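Lombricine kinase (Urechis caupo, PDB 3JPZ) catalyses the reversible transfer of a phosphoryl group between ATP and lombricine, as a member of the ATP:guanido phosphotransferase (phosphagen kinase) family. Local coordinates at residues 23-26 with 27-31; 187-191 with 192-196; 329-333 with 334-338. One frame throughout, in Å; residues are numbered along the deposited sequence. Where two conformers were deposited one is given.

Contact 1 (23-26 with 27-31); sequences RHLN and FEMYQ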
loop_
_atom_site.group_PDB
_atom_site.type_symbol
_atom_site.label_atom_id
_atom_site.label_comp_id
_atom_site.label_asym_id
_atom_site.label_seq_id
_atom_site.Cartn_x
_atom_site.Cartn_y
_atom_site.Cartn_z
ATOM N N ARG A 23 -5.278 -5.338 21.431
ATOM C CA ARG A 23 -5.795 -5.607 22.767
ATOM C C ARG A 23 -5.486 -7.028 23.211
ATOM O O ARG A 23 -5.671 -7.363 24.379
ATOM C CB ARG A 23 -7.297 -5.365 22.824
ATOM C CG ARG A 23 -7.661 -3.897 22.977
ATOM C CD ARG A 23 -9.133 -3.730 23.295
ATOM N NE ARG A 23 -9.992 -4.287 22.254
ATOM C CZ ARG A 23 -10.326 -3.656 21.130
ATOM N NH1 ARG A 23 -9.865 -2.437 20.886
ATOM N NH2 ARG A 23 -11.120 -4.245 20.245
ATOM N N HIS A 24 -5.014 -7.853 22.280
ATOM C CA HIS A 24 -4.679 -9.246 22.583
ATOM C C HIS A 24 -3.198 -9.569 22.394
ATOM O O HIS A 24 -2.684 -10.513 22.992
ATOM C CB HIS A 24 -5.529 -10.189 21.732
ATOM C CG HIS A 24 -6.997 -10.083 22.005
ATOM N ND1 HIS A 24 -7.580 -10.596 23.145
ATOM C CD2 HIS A 24 -7.999 -9.519 21.292
ATOM C CE1 HIS A 24 -8.878 -10.353 23.122
ATOM N NE2 HIS A 24 -9.159 -9.703 22.008
ATOM N N LEU A 25 -2.509 -8.778 21.577
ATOM C CA LEU A 25 -1.112 -9.043 21.258
ATOM C C LEU A 25 -0.208 -8.259 22.196
ATOM O O LEU A 25 0.330 -7.222 21.827
ATOM C CB LEU A 25 -0.798 -8.665 19.806
ATOM C CG LEU A 25 0.631 -8.985 19.358
ATOM C CD1 LEU A 25 0.915 -10.479 19.452
ATOM C CD2 LEU A 25 0.878 -8.485 17.952
ATOM N N ASN A 26 -0.069 -8.751 23.421
ATOM C CA ASN A 26 0.851 -8.160 24.378
ATOM C C ASN A 26 2.254 -8.634 24.048
ATOM O O ASN A 26 2.420 -9.575 23.274
ATOM C CB ASN A 26 0.461 -8.543 25.804
ATOM C CG ASN A 26 0.401 -10.041 26.012
ATOM O OD1 ASN A 26 1.187 -10.793 25.442
ATOM N ND2 ASN A 26 -0.534 -10.481 26.840
ATOM N N PHE A 27 3.263 -7.989 24.627
ATOM C CA PHE A 27 4.642 -8.248 24.231
ATOM C C PHE A 27 5.034 -9.714 24.333
ATOM O O PHE A 27 5.902 -10.195 23.603
ATOM C CB PHE A 27 5.623 -7.453 25.081
ATOM C CG PHE A 27 7.050 -7.807 24.796
ATOM C CD1 PHE A 27 7.633 -7.441 23.592
ATOM C CD2 PHE A 27 7.790 -8.554 25.698
ATOM C CE1 PHE A 27 8.927 -7.786 23.306
ATOM C CE2 PHE A 27 9.092 -8.900 25.418
ATOM C CZ PHE A 27 9.663 -8.517 24.223
ATOM N N GLU A 28 4.400 -10.407 25.264
ATOM C CA GLU A 28 4.761 -11.775 25.596
ATOM C C GLU A 28 4.321 -12.720 24.487
ATOM O O GLU A 28 5.094 -13.554 24.018
ATOM C CB GLU A 28 4.119 -12.160 26.925
ATOM C CG GLU A 28 4.707 -11.423 28.133
ATOM C CD GLU A 28 4.332 -9.946 28.186
ATOM O OE1 GLU A 28 3.219 -9.579 27.746
ATOM O OE2 GLU A 28 5.155 -9.147 28.680
ATOM N N MET A 29 3.068 -12.585 24.072
ATOM C CA MET A 29 2.571 -13.300 22.910
ATOM C C MET A 29 3.435 -12.953 21.703
ATOM O O MET A 29 3.881 -13.835 20.972
ATOM C CB MET A 29 1.120 -12.916 22.640
ATOM C CG MET A 29 0.545 -13.517 21.373
ATOM S SD MET A 29 -1.170 -13.053 21.124
ATOM C CE MET A 29 -1.891 -13.565 22.678
ATOM N N TYR A 30 3.675 -11.661 21.508
ATOM C CA TYR A 30 4.492 -11.198 20.395
ATOM C C TYR A 30 5.833 -11.909 20.389
ATOM O O TYR A 30 6.307 -12.345 19.345
ATOM C CB TYR A 30 4.714 -9.689 20.471
ATOM C CG TYR A 30 5.408 -9.132 19.255
ATOM C CD1 TYR A 30 4.754 -9.073 18.029
ATOM C CD2 TYR A 30 6.713 -8.659 19.325
ATOM C CE1 TYR A 30 5.380 -8.562 16.913
ATOM C CE2 TYR A 30 7.352 -8.147 18.202
ATOM C CZ TYR A 30 6.681 -8.101 17.005
ATOM O OH TYR A 30 7.301 -7.602 15.885
ATOM N N GLN A 31 6.431 -12.038 21.568
ATOM C CA GLN A 31 7.749 -12.637 21.705
ATOM C C GLN A 31 7.693 -14.118 21.343
ATOM O O GLN A 31 8.583 -14.640 20.675
ATOM C CB GLN A 31 8.246 -12.452 23.141
ATOM C CG GLN A 31 9.737 -12.668 23.343
ATOM C CD GLN A 31 10.175 -12.319 24.754
ATOM O OE1 GLN A 31 9.483 -12.627 25.724
ATOM N NE2 GLN A 31 11.328 -11.672 24.876
#
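Asn26 OD1 accepts from Met29 N at 2.9 Å. The bond is straight: the N-H points at the oxygen at 176°, and the donor lies on the extension of the side-chain C=O. Asn26 OD1 also takes a weak, bent bond from Glu28 N at 3.2 Å. The main-chain oxygen of this asparagine also works, since Asn26 O accepts from Tyr30 N at 3.0 Å. One residue thus holds three of the first amides of the helix. CG lies between the backbone N and the carbonyl carbon (chi1 57°), which brings OD1 to the amides of Glu28 and Met29. This is a helix N-cap, and it starts helix 27-33 in the N-terminal domain, with Leu25 and Asn26 linking it to the short helix 20-24. Glu28 crosses the Asn26 side chain at about a right angle, its carboxylate turned 65° from the amide plane. Beside the cap, Leu25 sends its two methyl groups to different residues. Leu25 CD1 touches Met29 CG at 3.6 Å, while Leu25 CD2 lies 3.9 Å from Tyr30 CD1. The methionine bends at its last torsion, which brings Met29 CE to 3.2 Å from His24 O. Further out, helix 73-83 packs on Leu25 and Met29, and Glu82 of the same helix bonds to His24 NE2. Tyr30 OH is hydrogen-bonded to Asp45, and the tyrosine also packs on Arg135 of the second subunit.

Contact 2 (187-191 with 192-196); sequences HLMVN and SASVR. With NO3 (nitrate ion), chain C.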
loop_
_atom_site.group_PDB
_atom_site.type_symbol
_atom_site.label_atom_id
_atom_site.label_comp_id
_atom_site.label_asym_id
_atom_site.label_seq_id
_atom_site.Cartn_x
_atom_site.Cartn_y
_atom_site.Cartn_z
ATOM N N HIS A 187 -7.970 -0.011 3.807
ATOM C CA HIS A 187 -6.753 -0.212 4.579
ATOM C C HIS A 187 -6.388 -1.694 4.687
ATOM O O HIS A 187 -5.220 -2.060 4.579
ATOM C CB HIS A 187 -6.924 0.374 5.976
ATOM C CG HIS A 187 -7.165 1.849 5.979
ATOM N ND1 HIS A 187 -6.356 2.733 5.295
ATOM C CD2 HIS A 187 -8.114 2.599 6.589
ATOM C CE1 HIS A 187 -6.799 3.965 5.483
ATOM N NE2 HIS A 187 -7.865 3.911 6.263
ATOM N N LEU A 188 -7.378 -2.553 4.902
ATOM C CA LEU A 188 -7.070 -3.964 5.122
ATOM C C LEU A 188 -6.317 -4.566 3.942
ATOM O O LEU A 188 -5.262 -5.184 4.104
ATOM C CB LEU A 188 -8.335 -4.780 5.362
ATOM C CG LEU A 188 -8.002 -6.250 5.604
ATOM C CD1 LEU A 188 -6.933 -6.380 6.698
ATOM C CD2 LEU A 188 -9.253 -7.057 5.955
ATOM N N MET A 189 -6.892 -4.391 2.760
ATOM C CA MET A 189 -6.388 -4.995 1.536
ATOM C C MET A 189 -5.104 -4.307 1.061
ATOM O O MET A 189 -4.209 -4.934 0.494
ATOM C CB MET A 189 -7.470 -4.912 0.455
ATOM C CG MET A 189 -8.590 -5.914 0.643
ATOM S SD MET A 189 -7.966 -7.599 0.391
ATOM C CE MET A 189 -7.987 -7.676 -1.392
ATOM N N VAL A 190 -5.013 -3.009 1.295
ATOM C CA VAL A 190 -3.819 -2.272 0.903
ATOM C C VAL A 190 -2.658 -2.619 1.832
ATOM O O VAL A 190 -1.614 -3.113 1.406
ATOM C CB VAL A 190 -4.070 -0.755 0.926
ATOM C CG1 VAL A 190 -2.759 0.007 0.819
ATOM C CG2 VAL A 190 -5.006 -0.358 -0.208
ATOM N N ASN A 191 -2.857 -2.363 3.115
ATOM C CA ASN A 191 -1.806 -2.538 4.098
ATOM C C ASN A 191 -1.346 -4.001 4.234
ATOM O O ASN A 191 -0.248 -4.263 4.714
ATOM C CB ASN A 191 -2.274 -1.980 5.444
ATOM C CG ASN A 191 -2.526 -0.472 5.400
ATOM O OD1 ASN A 191 -1.874 0.259 4.662
ATOM N ND2 ASN A 191 -3.463 -0.011 6.200
ATOM N N SER A 192 -2.178 -4.951 3.817
ATOM C CA SER A 192 -1.786 -6.365 3.851
ATOM C C SER A 192 -1.052 -6.786 2.575
ATOM O O SER A 192 -0.765 -7.968 2.372
ATOM C CB SER A 192 -3.011 -7.266 4.063
ATOM O OG SER A 192 -3.919 -7.169 2.983
ATOM N N ALA A 193 -0.745 -5.811 1.732
ATOM C CA ALA A 193 -0.171 -6.066 0.420
ATOM C C ALA A 193 -1.020 -7.069 -0.339
ATOM O O ALA A 193 -0.499 -7.881 -1.091
ATOM C CB ALA A 193 1.258 -6.576 0.552
ATOM N N SER A 194 -2.334 -7.010 -0.146
ATOM C CA SER A 194 -3.225 -7.930 -0.832
ATOM C C SER A 194 -3.622 -7.427 -2.213
ATOM O O SER A 194 -4.333 -8.114 -2.938
ATOM C CB SER A 194 -4.464 -8.204 0.014
ATOM O OG SER A 194 -4.151 -9.069 1.089
ATOM N N VAL A 195 -3.147 -6.244 -2.589
ATOM C CA VAL A 195 -3.441 -5.689 -3.917
ATOM C C VAL A 195 -2.207 -5.637 -4.847
ATOM O O VAL A 195 -2.173 -4.882 -5.810
ATOM C CB VAL A 195 -4.102 -4.283 -3.819
ATOM C CG1 VAL A 195 -5.431 -4.368 -3.079
ATOM C CG2 VAL A 195 -3.198 -3.285 -3.131
ATOM N N ARG A 196 -1.211 -6.471 -4.574
ATOM C CA ARG A 196 0.003 -6.502 -5.389
ATOM C C ARG A 196 -0.231 -7.000 -6.809
ATOM O O ARG A 196 -1.032 -7.894 -7.040
ATOM C CB ARG A 196 1.055 -7.391 -4.730
ATOM C CG ARG A 196 1.908 -6.690 -3.698
ATOM C CD ARG A 196 2.692 -7.691 -2.851
ATOM N NE ARG A 196 1.805 -8.732 -2.341
ATOM C CZ ARG A 196 1.842 -10.008 -2.712
ATOM N NH1 ARG A 196 2.748 -10.445 -3.588
ATOM N NH2 ARG A 196 0.972 -10.847 -2.191
HETATM N N NO3 C . -3.742 3.228 7.297
HETATM O O1 NO3 C . -2.755 2.786 6.425
HETATM O O2 NO3 C . -4.601 2.284 7.851
HETATM O O3 NO3 C . -3.869 4.589 7.616
#
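Ser192 OG sits between its backbone N and carbonyl carbon (chi1 64°), which turns the hydroxyl back to Leu188 O, 2.6 Å from Ser192 OG. The chain leaves the helix at Ser192, and Ala193 then takes a positive phi of 52°. These turns build a Schellman motif that closes helix 187-191, with Ala193 as its C-prime residue. Its two backbone bonds run from Ser194 N to Met189 O and from Ala193 N to Val190 O, both 2.9 Å. The first comes nearly end-on to the carbonyl. In the second the donor stands above the carbonyl plane, 50° out of it. Ser192 N adds a weak bond to Leu188 O, so this carbonyl is gripped by both the amide and the hydroxyl of one serine. The Ser192 hydroxyl is itself held in place, because Ser194 OG donates to Ser192 OG at 2.7 Å. Met189 bends twice along its chain and lays its sulfur beside the turn, with Met189 SD 3.6 Å from Ser194 CB. Val195 CG1 reaches the base of the same side chain. Pro184 touches both Met189 and Val195, and helix 44-53 packs on Leu188 and Ser192. In the catalytic domain, the side chain of Met189 is about 8 Å from that of Arg223, which binds ADP, though none is bound to this chain here. A nitrate ion, probably from the crystallisation liquor, meets Asn191 and His187. Asn191 ND2 donates to nitrate O1 at 2.9 Å, and nitrate O2 lies over one face of the His187 ring, 3.1 Å from His187 ND1.

Contact 3 (329-333 with 334-338); sequences LKKSE and REFVQ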
loop_
_atom_site.group_PDB
_atom_site.type_symbol
_atom_site.label_atom_id
_atom_site.label_comp_id
_atom_site.label_asym_id
_atom_site.label_seq_id
_atom_site.Cartn_x
_atom_site.Cartn_y
_atom_site.Cartn_z
ATOM N N LEU A 329 -19.912 -17.354 11.847
ATOM C CA LEU A 329 -19.573 -18.567 12.573
ATOM C C LEU A 329 -20.776 -19.031 13.373
ATOM O O LEU A 329 -21.696 -18.254 13.618
ATOM C CB LEU A 329 -18.454 -18.284 13.577
ATOM C CG LEU A 329 -16.981 -18.448 13.208
ATOM C CD1 LEU A 329 -16.159 -18.258 14.480
ATOM C CD2 LEU A 329 -16.693 -19.803 12.586
ATOM N N LYS A 330 -20.749 -20.303 13.761
ATOM C CA LYS A 330 -21.609 -20.879 14.807
ATOM C C LYS A 330 -22.907 -21.467 14.257
ATOM O O LYS A 330 -23.526 -22.330 14.879
ATOM C CB LYS A 330 -21.864 -19.864 15.923
ATOM C CG LYS A 330 -20.641 -19.646 16.804
ATOM C CD LYS A 330 -20.985 -18.891 18.078
ATOM C CE LYS A 330 -20.629 -17.422 17.978
ATOM N NZ LYS A 330 -21.101 -16.653 19.167
ATOM N N LYS A 331 -23.311 -20.988 13.089
ATOM C CA LYS A 331 -24.420 -21.572 12.348
ATOM C C LYS A 331 -23.899 -22.045 11.001
ATOM O O LYS A 331 -22.931 -21.497 10.483
ATOM C CB LYS A 331 -25.533 -20.535 12.149
ATOM C CG LYS A 331 -26.092 -20.003 13.457
ATOM C CD LYS A 331 -27.215 -19.020 13.230
ATOM C CE LYS A 331 -27.690 -18.423 14.556
ATOM N NZ LYS A 331 -28.485 -19.388 15.358
ATOM N N SER A 332 -24.536 -23.058 10.433
ATOM C CA SER A 332 -24.142 -23.532 9.115
ATOM C C SER A 332 -24.669 -22.589 8.034
ATOM O O SER A 332 -25.413 -21.653 8.323
ATOM C CB SER A 332 -24.665 -24.943 8.866
ATOM O OG SER A 332 -26.071 -24.930 8.695
ATOM N N GLU A 333 -24.268 -22.841 6.793
ATOM C CA GLU A 333 -24.672 -22.020 5.655
ATOM C C GLU A 333 -26.183 -22.071 5.486
ATOM O O GLU A 333 -26.837 -21.049 5.291
ATOM C CB GLU A 333 -24.005 -22.519 4.375
ATOM C CG GLU A 333 -22.502 -22.351 4.346
ATOM C CD GLU A 333 -21.763 -23.526 4.942
ATOM O OE1 GLU A 333 -22.426 -24.439 5.470
ATOM O OE2 GLU A 333 -20.515 -23.537 4.878
ATOM N N ARG A 334 -26.726 -23.280 5.574
ATOM C CA ARG A 334 -28.157 -23.489 5.463
ATOM C C ARG A 334 -28.868 -22.758 6.595
ATOM O O ARG A 334 -29.881 -22.116 6.375
ATOM C CB ARG A 334 -28.480 -24.981 5.475
ATOM C CG ARG A 334 -29.944 -25.315 5.252
ATOM C CD ARG A 334 -30.735 -25.296 6.542
ATOM N NE ARG A 334 -30.178 -26.230 7.511
ATOM C CZ ARG A 334 -30.684 -26.469 8.717
ATOM N NH1 ARG A 334 -31.780 -25.849 9.127
ATOM N NH2 ARG A 334 -30.083 -27.338 9.514
ATOM N N GLU A 335 -28.318 -22.829 7.800
ATOM C CA GLU A 335 -28.932 -22.165 8.950
ATOM C C GLU A 335 -28.948 -20.645 8.826
ATOM O O GLU A 335 -29.908 -19.994 9.243
ATOM C CB GLU A 335 -28.232 -22.568 10.249
ATOM C CG GLU A 335 -28.629 -23.954 10.748
ATOM C CD GLU A 335 -27.958 -24.329 12.060
ATOM O OE1 GLU A 335 -26.758 -24.023 12.239
ATOM O OE2 GLU A 335 -28.631 -24.942 12.913
ATOM N N PHE A 336 -27.892 -20.076 8.261
ATOM C CA PHE A 336 -27.821 -18.631 8.112
ATOM C C PHE A 336 -28.852 -18.139 7.119
ATOM O O PHE A 336 -29.468 -17.088 7.321
ATOM C CB PHE A 336 -26.425 -18.192 7.679
ATOM C CG PHE A 336 -25.495 -17.951 8.822
ATOM C CD1 PHE A 336 -24.297 -18.624 8.910
ATOM C CD2 PHE A 336 -25.828 -17.047 9.820
ATOM C CE1 PHE A 336 -23.437 -18.395 9.964
ATOM C CE2 PHE A 336 -24.973 -16.817 10.881
ATOM C CZ PHE A 336 -23.773 -17.490 10.948
ATOM N N VAL A 337 -29.019 -18.891 6.038
ATOM C CA VAL A 337 -30.066 -18.618 5.070
ATOM C C VAL A 337 -31.434 -18.705 5.741
ATOM O O VAL A 337 -32.324 -17.921 5.426
ATOM C CB VAL A 337 -30.038 -19.615 3.882
ATOM C CG1 VAL A 337 -31.131 -19.277 2.885
ATOM C CG2 VAL A 337 -28.681 -19.605 3.206
ATOM N N GLN A 338 -31.597 -19.655 6.662
ATOM C CA GLN A 338 -32.865 -19.813 7.370
ATOM C C GLN A 338 -33.096 -18.648 8.321
ATOM O O GLN A 338 -34.227 -18.175 8.480
ATOM C CB GLN A 338 -32.913 -21.124 8.146
ATOM C CG GLN A 338 -34.280 -21.385 8.728
ATOM C CD GLN A 338 -35.324 -21.482 7.655
ATOM O OE1 GLN A 338 -35.212 -22.312 6.762
ATOM N NE2 GLN A 338 -36.346 -20.621 7.724
HETATM O O HOH W 1 -27.122 -27.528 9.208
#
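Ser332 and Glu335 trade bonds in both directions, side chain to main chain, as a capping box. Ser332 OG accepts from Glu335 N at 3.2 Å. In return Ser332 N gives a straighter bond to Glu335 OE1, 3.0 Å long at 165°, on the lone pair that faces away from the other carboxylate oxygen. Glu335 CG lies beside the backbone N (chi1 -77°), and the extended chain beyond it carries OE1 to Ser332 N. A water bridges Ser332 OG and Arg334 NH2, accepting from the arginine. Glu335 CG covers one face of the Arg334 guanidinium, whose NE forms a salt bridge with Asp97. Beside the box, Lys331 CB sits over the Phe336 ring in a CH-pi contact, 3.7 Å from the centroid and 13° off the normal. Leu329 O meets the edge of the same ring, 3.5 Å from Phe336 CZ. Phe336 N donates to Ser332 O at 2.9 Å. Ser332 ends the loop that follows strand 320-325, and the cap starts the long helix 333-355. Helix 233-252 packs against Glu333, Arg334 and Val337 through Phe237. The Val337 side chain also lies about 4 Å from those of Ile118 (strand 113-122) and Ala280 (strand 279-285), both predicted to bind ATP.

Overall arrangement
All three contacts lie at helix ends. Contacts 1 and 3 start helices, and contact 2 finishes one. Contacts 1 and 2 are partly buried and contact 3 is buried. Contact 1 is in the N-terminal domain, far from the annotated sites. Contacts 2 and 3 share the catalytic domain but lie on opposite sides of the chain's centre, in different helices, their centres about 29 Å apart. Contacts 1 and 2 both touch helix 44-53, although their nearest atoms are about 14 Å apart. An amide caps helix 27-33, and a hydroxyl with a carboxylate caps helix 333-355. At contact 2 the closing bonds of the helix go to main-chain carbonyls, from backbone amides and one serine hydroxyl.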